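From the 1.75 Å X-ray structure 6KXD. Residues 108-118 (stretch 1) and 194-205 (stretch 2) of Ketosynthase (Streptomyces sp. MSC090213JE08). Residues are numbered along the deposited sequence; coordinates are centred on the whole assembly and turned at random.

Stretch 1, residues 108-118: TVGTTDGESHD
Stretch 2 194-205: CGGADAVCRKAF

The most unusual feature is one carboxylate, Asp 198, that gathers backbone amides from the turn of stretch 1. Its CB points sideways, but the side-chain end comes nearer the other stretch; chi1 lies between wells at -126°. Asp 198 OD2 accepts from Thr 112 N at 2.7 Å and from Asp 113 N at 3.2 Å.

Before this turn the two stretches run as parallel strands. Thr 108 pairs with Cys 194, Val 109 with Gly 195, and Gly 110 with Gly 196. Gly 195 N donates to Thr 108 O at 2.9 Å, Gly 110 N to Gly 195 O at 2.7 Å, and Ala 197 N to Gly 110 O at 2.9 Å. The CA atoms of Gly 110 and Gly 196 are 4.0 Å apart, leaving little room for side chains. A CB on Gly 110 would lie 3.2 Å from Gly 195 O. Thr 108 (t) and Cys 194 (m) share one face, with Thr 108 CG2 3.5 Å from Cys 194 SG. Val 109 (t) points to the other face, where its CG1 packs 4.0 Å from Ala 197 CB.

Thr 111 (t) donates from OG1 to Ala 197 O at 2.8 Å. Thr 111 OG1 also accepts from Gly 114 N at 3.0 Å, bracing the turn. Gly 114 has phi 54° and psi -136°, a region that favours glycine.

Asp 113 (m) points toward stretch 2. Asp 113 OD1 forms a salt bridge with Lys 203 NZ at 3.0 Å, reached by an all-t lysine chain, so the buried carboxylate is paired with an amine.

Both stretches then enter helices. Cys 201 (p) caps the second, its SG accepting from Ala 204 N at 3.5 Å. Water 4 donates to Ser 116 OG at 2.7 Å and accepts from Lys 203 NZ at 2.9 Å.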

ATOM      1  N   THR A 108       6.306   2.265  -7.121  1.00 38.26           N
ATOM      2  CA  THR A 108       5.645   1.764  -5.935  1.00 35.93           C
ATOM      3  C   THR A 108       6.253   2.510  -4.754  1.00 37.45           C
ATOM      4  O   THR A 108       7.472   2.457  -4.544  1.00 40.11           O
ATOM      5  CB  THR A 108       5.685   0.237  -5.921  1.00 46.41           C
ATOM      6  OG1 THR A 108       5.111  -0.226  -4.699  1.00 55.23           O
ATOM      7  CG2 THR A 108       7.083  -0.293  -6.080  1.00 50.95           C
ATOM      8  N   VAL A 109       5.376   3.307  -4.132  1.00 38.26           N
ATOM      9  CA  VAL A 109       5.671   4.177  -3.054  1.00 37.25           C
ATOM     10  C   VAL A 109       4.907   3.665  -1.842  1.00 36.05           C
ATOM     11  O   VAL A 109       3.705   3.543  -1.868  1.00 37.18           O
ATOM     12  CB  VAL A 109       5.282   5.633  -3.335  1.00 42.82           C
ATOM     13  CG1 VAL A 109       5.615   6.492  -2.135  1.00 47.55           C
ATOM     14  CG2 VAL A 109       5.982   6.166  -4.575  1.00 48.42           C
ATOM     15  N   GLY A 110       5.644   3.450  -0.772  1.00 36.83           N
ATOM     16  CA  GLY A 110       5.064   3.073   0.490  1.00 38.94           C
ATOM     17  C   GLY A 110       4.638   4.295   1.265  1.00 38.39           C
ATOM     18  O   GLY A 110       5.249   5.340   1.145  1.00 39.40           O
ATOM     19  N   THR A 111       3.620   4.161   2.110  1.00 38.92           N
ATOM     20  CA  THR A 111       3.248   5.226   3.004  1.00 39.03           C
ATOM     21  C   THR A 111       2.514   4.685   4.224  1.00 41.56           C
ATOM     22  O   THR A 111       1.846   3.652   4.142  1.00 41.56           O
ATOM     23  CB  THR A 111       2.368   6.282   2.326  1.00 39.27           C
ATOM     24  OG1 THR A 111       2.501   7.443   3.141  1.00 38.99           O
ATOM     25  CG2 THR A 111       0.911   5.927   2.236  1.00 38.60           C
ATOM     26  N   THR A 112       2.616   5.430   5.336  1.00 38.17           N
ATOM     27  CA  THR A 112       1.802   5.101   6.517  1.00 38.66           C
ATOM     28  C   THR A 112       0.560   5.973   6.529  1.00 37.00           C
ATOM     29  O   THR A 112      -0.535   5.497   6.661  1.00 39.43           O
ATOM     30  CB  THR A 112       2.624   5.281   7.802  1.00 40.83           C
ATOM     31  OG1 THR A 112       3.740   4.379   7.762  1.00 39.99           O
ATOM     32  CG2 THR A 112       1.792   5.100   9.051  1.00 42.39           C
ATOM     33  N   ASP A 113       0.800   7.301   6.435  1.00 38.88           N
ATOM     34  CA  ASP A 113      -0.168   8.342   6.725  1.00 39.54           C
ATOM     35  C   ASP A 113      -0.525   9.144   5.482  1.00 37.74           C
ATOM     36  O   ASP A 113      -1.596   9.724   5.428  1.00 40.59           O
ATOM     37  CB  ASP A 113       0.342   9.288   7.810  1.00 41.93           C
ATOM     38  CG  ASP A 113       0.464   8.578   9.143  1.00 44.93           C
ATOM     39  OD1 ASP A 113      -0.533   7.918   9.526  1.00 47.35           O
ATOM     40  OD2 ASP A 113       1.561   8.633   9.724  1.00 51.12           O
ATOM     41  N   GLY A 114       0.284   9.039   4.432  1.00 42.64           N
ATOM     42  CA  GLY A 114      -0.061   9.789   3.228  1.00 42.51           C
ATOM     43  C   GLY A 114      -0.239  11.258   3.570  1.00 38.40           C
ATOM     44  O   GLY A 114       0.560  11.803   4.359  1.00 39.48           O
ATOM     45  N   GLU A 115      -1.298  11.868   3.025  1.00 40.67           N
ATOM     46  CA  GLU A 115      -1.561  13.308   3.245  1.00 39.97           C
ATOM     47  C   GLU A 115      -2.498  13.480   4.435  1.00 38.01           C
ATOM     48  O   GLU A 115      -3.497  14.186   4.367  1.00 39.00           O
ATOM     49  CB  GLU A 115      -2.142  13.924   1.981  1.00 42.91           C
ATOM     50  CG  GLU A 115      -1.247  13.727   0.782  1.00 41.25           C
ATOM     51  CD  GLU A 115       0.189  14.218   0.792  1.00 47.28           C
ATOM     52  OE1 GLU A 115       0.801  14.166  -0.321  1.00 43.35           O
ATOM     53  OE2 GLU A 115       0.727  14.621   1.884  1.00 43.72           O
ATOM     54  N   SER A 116      -2.196  12.782   5.537  1.00 40.25           N
ATOM     55  CA  SER A 116      -3.065  12.895   6.678  1.00 46.46           C
ATOM     56  C   SER A 116      -3.066  14.335   7.240  1.00 45.75           C
ATOM     57  O   SER A 116      -4.026  14.743   7.850  1.00 45.67           O
ATOM     58  CB  SER A 116      -2.721  11.850   7.712  1.00 52.32           C
ATOM     59  OG  SER A 116      -3.310  10.590   7.325  1.00 50.80           O
ATOM     60  N   HIS A 117      -1.993  15.082   7.013  1.00 42.85           N
ATOM     61  CA  HIS A 117      -1.968  16.496   7.367  1.00 43.46           C
ATOM     62  C   HIS A 117      -3.060  17.258   6.622  1.00 44.68           C
ATOM     63  O   HIS A 117      -3.749  18.059   7.220  1.00 43.59           O
ATOM     64  CB  HIS A 117      -0.586  17.109   7.128  1.00 47.67           C
ATOM     65  CG  HIS A 117      -0.575  18.573   7.419  1.00 50.96           C
ATOM     66  ND1 HIS A 117      -0.797  19.075   8.699  1.00 51.28           N
ATOM     67  CD2 HIS A 117      -0.392  19.637   6.609  1.00 49.00           C
ATOM     68  CE1 HIS A 117      -0.730  20.395   8.662  1.00 51.62           C
ATOM     69  NE2 HIS A 117      -0.522  20.760   7.376  1.00 53.27           N
ATOM     70  N   ASP A 118      -3.184  17.033   5.299  1.00 41.65           N
ATOM     71  CA  ASP A 118      -4.256  17.611   4.502  1.00 41.47           C
ATOM     72  C   ASP A 118      -5.614  17.211   5.061  1.00 43.23           C
ATOM     73  O   ASP A 118      -6.541  17.994   5.044  1.00 41.17           O
ATOM     74  CB  ASP A 118      -4.103  17.258   3.013  1.00 46.17           C
ATOM     75  CG  ASP A 118      -2.911  17.938   2.374  1.00 50.27           C
ATOM     76  OD1 ASP A 118      -2.539  19.009   2.865  1.00 50.34           O
ATOM     77  OD2 ASP A 118      -2.382  17.400   1.381  1.00 52.41           O
ATOM     78  N   CYS A 194      10.990   2.608  -6.544  1.00 39.71           N
ATOM     79  CA  CYS A 194      10.418   2.059  -5.370  1.00 39.63           C
ATOM     80  C   CYS A 194      10.872   2.848  -4.149  1.00 42.87           C
ATOM     81  O   CYS A 194      12.004   3.214  -4.043  1.00 43.24           O
ATOM     82  CB  CYS A 194      10.900   0.644  -5.179  1.00 40.09           C
ATOM     83  SG  CYS A 194      10.549  -0.354  -6.639  1.00 45.02           S
ATOM     84  N   GLY A 195       9.974   3.032  -3.201  1.00 39.50           N
ATOM     85  CA  GLY A 195      10.398   3.550  -1.927  1.00 40.15           C
ATOM     86  C   GLY A 195       9.229   3.809  -1.024  1.00 39.75           C
ATOM     87  O   GLY A 195       8.292   3.019  -0.896  1.00 37.64           O
ATOM     88  N   GLY A 196       9.297   4.953  -0.365  1.00 36.49           N
ATOM     89  CA  GLY A 196       8.293   5.352   0.568  1.00 37.74           C
ATOM     90  C   GLY A 196       8.442   6.809   0.894  1.00 39.94           C
ATOM     91  O   GLY A 196       9.489   7.397   0.621  1.00 42.48           O
ATOM     92  N   ALA A 197       7.358   7.358   1.397  1.00 36.17           N
ATOM     93  CA  ALA A 197       7.196   8.774   1.619  1.00 38.86           C
ATOM     94  C   ALA A 197       6.159   8.971   2.707  1.00 44.06           C
ATOM     95  O   ALA A 197       5.158   8.268   2.725  1.00 39.61           O
ATOM     96  CB  ALA A 197       6.706   9.442   0.364  1.00 39.32           C
ATOM     97  N   ASP A 198       6.393   9.948   3.586  1.00 37.31           N
ATOM     98  CA  ASP A 198       5.405  10.371   4.501  1.00 37.83           C
ATOM     99  C   ASP A 198       5.716  11.796   4.959  1.00 39.74           C
ATOM    100  O   ASP A 198       6.808  12.279   4.731  1.00 42.22           O
ATOM    101  CB  ASP A 198       5.374   9.480   5.735  1.00 41.03           C
ATOM    102  CG  ASP A 198       3.977   8.948   5.949  1.00 48.90           C
ATOM    103  OD1 ASP A 198       3.021   9.786   6.066  1.00 63.30           O
ATOM    104  OD2 ASP A 198       3.877   7.725   5.899  1.00 45.73           O
ATOM    105  N   ALA A 199       4.731  12.429   5.573  1.00 41.97           N
ATOM    106  CA  ALA A 199       4.873  13.775   6.038  1.00 39.68           C
ATOM    107  C   ALA A 199       4.410  13.832   7.482  1.00 46.11           C
ATOM    108  O   ALA A 199       3.380  13.276   7.826  1.00 48.83           O
ATOM    109  CB  ALA A 199       4.071  14.706   5.180  1.00 42.90           C
ATOM    110  N   VAL A 200       5.151  14.604   8.283  1.00 45.08           N
ATOM    111  CA  VAL A 200       4.774  14.827   9.669  1.00 51.41           C
ATOM    112  C   VAL A 200       3.355  15.385   9.728  1.00 48.17           C
ATOM    113  O   VAL A 200       2.923  16.252   8.951  1.00 51.75           O
ATOM    114  CB  VAL A 200       5.818  15.705  10.387  1.00 53.71           C
ATOM    115  CG1 VAL A 200       5.255  16.360  11.642  1.00 62.30           C
ATOM    116  CG2 VAL A 200       7.064  14.898  10.690  1.00 53.35           C
ATOM    117  N   CYS A 201       2.569  14.834  10.648  1.00 40.28           N
ATOM    118  CA  CYS A 201       1.222  15.276  10.791  1.00 41.69           C
ATOM    119  C   CYS A 201       0.779  15.120  12.247  1.00 40.27           C
ATOM    120  O   CYS A 201       1.370  14.370  13.015  1.00 45.21           O
ATOM    121  CB  CYS A 201       0.246  14.529   9.892  1.00 40.75           C
ATOM    122  SG  CYS A 201       0.304  12.731  10.158  1.00 46.14           S
ATOM    123  N   ARG A 202      -0.297  15.821  12.552  1.00 43.98           N
ATOM    124  CA  ARG A 202      -0.884  15.789  13.866  1.00 48.42           C
ATOM    125  C   ARG A 202      -1.406  14.373  14.170  1.00 52.19           C
ATOM    126  O   ARG A 202      -1.223  13.880  15.280  1.00 46.88           O
ATOM    127  CB  ARG A 202      -1.967  16.850  13.924  1.00 50.53           C
ATOM    128  CG  ARG A 202      -2.797  16.839  15.187  1.00 53.28           C
ATOM    129  CD  ARG A 202      -3.923  17.830  14.980  1.00 58.34           C
ATOM    130  NE  ARG A 202      -4.663  18.029  16.210  1.00 63.82           N
ATOM    131  CZ  ARG A 202      -4.639  19.136  16.934  1.00 61.70           C
ATOM    132  NH1 ARG A 202      -3.741  20.079  16.701  1.00 63.62           N
ATOM    133  NH2 ARG A 202      -5.569  19.314  17.849  1.00 55.89           N
ATOM    134  N   LYS A 203      -1.998  13.707  13.171  1.00 44.40           N
ATOM    135  CA  LYS A 203      -2.539  12.359  13.384  1.00 47.11           C
ATOM    136  C   LYS A 203      -1.462  11.461  14.015  1.00 39.78           C
ATOM    137  O   LYS A 203      -1.709  10.808  15.048  1.00 44.88           O
ATOM    138  CB  LYS A 203      -3.100  11.770  12.084  1.00 50.20           C
ATOM    139  CG  LYS A 203      -3.523  10.297  12.171  1.00 50.89           C
ATOM    140  CD  LYS A 203      -3.386   9.581  10.829  1.00 59.81           C
ATOM    141  CE  LYS A 203      -3.619   8.084  10.884  1.00 66.61           C
ATOM    142  NZ  LYS A 203      -3.460   7.483   9.536  1.00 74.89           N
ATOM    143  N   ALA A 204      -0.274  11.384  13.391  1.00 41.26           N
ATOM    144  CA  ALA A 204       0.796  10.457  13.811  1.00 39.37           C
ATOM    145  C   ALA A 204       1.350  10.865  15.182  1.00 45.95           C
ATOM    146  O   ALA A 204       1.652  10.032  16.015  1.00 45.41           O
ATOM    147  CB  ALA A 204       1.908  10.395  12.802  1.00 45.13           C
ATOM    148  N   PHE A 205       1.550  12.169  15.364  1.00 44.30           N
ATOM    149  CA  PHE A 205       2.068  12.716  16.619  1.00 43.31           C
ATOM    150  C   PHE A 205       1.141  12.324  17.767  1.00 38.59           C
ATOM    151  O   PHE A 205       1.587  11.759  18.778  1.00 46.68           O
ATOM    152  CB  PHE A 205       2.173  14.233  16.473  1.00 46.33           C
ATOM    153  CG  PHE A 205       3.082  14.849  17.496  1.00 47.07           C
ATOM    154  CD1 PHE A 205       4.393  14.430  17.617  1.00 48.86           C
ATOM    155  CD2 PHE A 205       2.614  15.818  18.353  1.00 55.03           C
ATOM    156  CE1 PHE A 205       5.239  15.003  18.553  1.00 53.66           C
ATOM    157  CE2 PHE A 205       3.461  16.375  19.294  1.00 49.76           C
ATOM    158  CZ  PHE A 205       4.766  15.984  19.375  1.00 49.29           C
TER
HETATM  159  O   HOH W   1       3.217  10.661   9.235  1.00 48.41           O
HETATM  160  O   HOH W   2       0.890  13.795   6.234  1.00 46.89           O
HETATM  161  O   HOH W   3      -2.914  15.015  10.666  1.00 43.45           O
HETATM  162  O   HOH W   4      -4.914   8.366   7.153  1.00 49.46           O
HETATM  163  O   HOH W   5      -1.755  17.484  10.742  1.00 43.43           O